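Local coordinates for protein putative transcriptional regulator (Clostridium difficile, PDB 3QI7) that is of uncharacterised function but is a putative lipoprotein with a periplasmic-binding-protein-like fold that may bind a small ligand such as a sugar, at residues Met304-Asp307 and Ala308-Pro311. Numbering follows the deposited sequence.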
loop_
_atom_site.group_PDB
_atom_site.type_symbol
_atom_site.label_atom_id
_atom_site.label_comp_id
_atom_site.label_asym_id
_atom_site.label_seq_id
_atom_site.Cartn_x
_atom_site.Cartn_y
_atom_site.Cartn_z
HETATM N N MSE A 304 2.552 -8.197 2.995
HETATM C CA MSE A 304 1.872 -7.974 1.713
HETATM C C MSE A 304 1.962 -6.506 1.305
HETATM O O MSE A 304 2.176 -5.655 2.155
HETATM C CB MSE A 304 0.398 -8.449 1.754
HETATM C CG MSE A 304 -0.455 -7.994 2.924
HETATM SE SE MSE A 304 -2.177 -8.963 3.109
HETATM C CE MSE A 304 -2.930 -8.796 1.335
ATOM N N PRO A 305 1.789 -6.208 0.008
ATOM C CA PRO A 305 1.871 -4.807 -0.362
ATOM C C PRO A 305 0.685 -4.039 0.148
ATOM O O PRO A 305 -0.374 -4.610 0.288
ATOM C CB PRO A 305 1.823 -4.816 -1.879
ATOM C CG PRO A 305 1.690 -6.303 -2.305
ATOM C CD PRO A 305 1.380 -7.084 -1.112
HETATM N N MSE A 306 0.864 -2.765 0.392
HETATM C CA MSE A 306 -0.256 -1.933 0.838
HETATM C C MSE A 306 -1.373 -1.831 -0.267
HETATM O O MSE A 306 -2.582 -1.745 0.042
HETATM C CB MSE A 306 0.261 -0.543 1.217
HETATM C CG MSE A 306 0.928 -0.465 2.577
HETATM SE SE MSE A 306 -0.412 -0.865 3.991
HETATM C CE MSE A 306 -1.525 0.602 3.893
ATOM N N ASP A 307 -0.968 -1.847 -1.536
ATOM C CA ASP A 307 -1.916 -1.845 -2.658
ATOM C C ASP A 307 -2.865 -3.044 -2.643
ATOM O O ASP A 307 -3.959 -2.975 -3.217
ATOM C CB ASP A 307 -1.184 -1.840 -4.023
ATOM C CG ASP A 307 -0.621 -0.460 -4.403
ATOM O OD1 ASP A 307 -0.827 0.502 -3.646
ATOM O OD2 ASP A 307 0.031 -0.351 -5.468
ATOM N N ALA A 308 -2.441 -4.145 -2.034
ATOM C CA ALA A 308 -3.310 -5.305 -1.811
ATOM C C ALA A 308 -4.014 -5.307 -0.447
ATOM O O ALA A 308 -5.199 -5.618 -0.340
ATOM C CB ALA A 308 -2.525 -6.630 -2.021
ATOM N N PHE A 309 -3.289 -4.930 0.596
ATOM C CA PHE A 309 -3.862 -4.912 1.931
ATOM C C PHE A 309 -5.036 -3.953 2.120
ATOM O O PHE A 309 -6.057 -4.360 2.677
ATOM C CB PHE A 309 -2.764 -4.661 2.997
ATOM C CG PHE A 309 -3.289 -4.629 4.385
ATOM C CD1 PHE A 309 -3.634 -5.802 5.037
ATOM C CD2 PHE A 309 -3.522 -3.398 5.027
ATOM C CE1 PHE A 309 -4.144 -5.771 6.352
ATOM C CE2 PHE A 309 -4.018 -3.346 6.326
ATOM C CZ PHE A 309 -4.361 -4.531 6.982
ATOM N N LEU A 310 -4.908 -2.694 1.705
ATOM C CA LEU A 310 -5.953 -1.714 1.997
ATOM C C LEU A 310 -7.301 -2.138 1.396
ATOM O O LEU A 310 -8.309 -2.183 2.117
ATOM C CB LEU A 310 -5.576 -0.286 1.563
ATOM C CG LEU A 310 -4.457 0.358 2.387
ATOM C CD1 LEU A 310 -3.857 1.569 1.638
ATOM C CD2 LEU A 310 -4.943 0.716 3.835
ATOM N N PRO A 311 -7.337 -2.441 0.090
ATOM C CA PRO A 311 -8.637 -2.864 -0.466
ATOM C C PRO A 311 -9.164 -4.193 0.136
ATOM O O PRO A 311 -10.358 -4.313 0.372
ATOM C CB PRO A 311 -8.362 -2.974 -1.981
ATOM C CG PRO A 311 -6.919 -3.158 -2.077
ATOM C CD PRO A 311 -6.312 -2.362 -0.960
#
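P305 O accepts a hydrogen bond from F309 N at 2.9 Å, nearly straight and in the carbonyl plane, as the chain of this periplasmic-binding-protein-like fold enters the first turn of helix 306-324, with P305 at the N-cap position. The same oxygen takes a second, more bent bond from A308 N at 3.1 Å, the donor standing above the carbonyl plane, so two amides grip one carbonyl. One residue on, L310 N makes a hydrogen bond to M306 O at 3.0 Å with an N-H...O angle of 174°. P311 has no amide hydrogen to continue the series and the helix kinks there. Two selenomethionines make Met-aromatic contacts with the F309 ring. M304 SE lies at the ring edge, 4.0 Å from F309 CD1, its side chain crossing that of F309 at about a right angle; the bend at chi3 (-52°) turns CE back to A308 CB. M306 runs alongside F309 in the same direction and brings SE obliquely to the ring, 4.1 Å from F309 CD2. With CG anti to the backbone N (chi1 180°), F309 has M304 SE beside the CD1 side of its ring and M306 SE beside the CD2 side, and the ring of F345 also meets it. M306 bends at both chi2 and chi3, which carries CE onto the branch point of L310, a tight approach of 3.3 Å to L310 CG. M306 and L310 rest on V364 and F309 on L366 of strand 361-370, while A308 meets V27 and M31 of helix 26-42. D307 O, buried without a hydrogen-bonding partner, instead faces the proline ring, 3.2 Å from P311 CG and 3.3 Å from P311 CD.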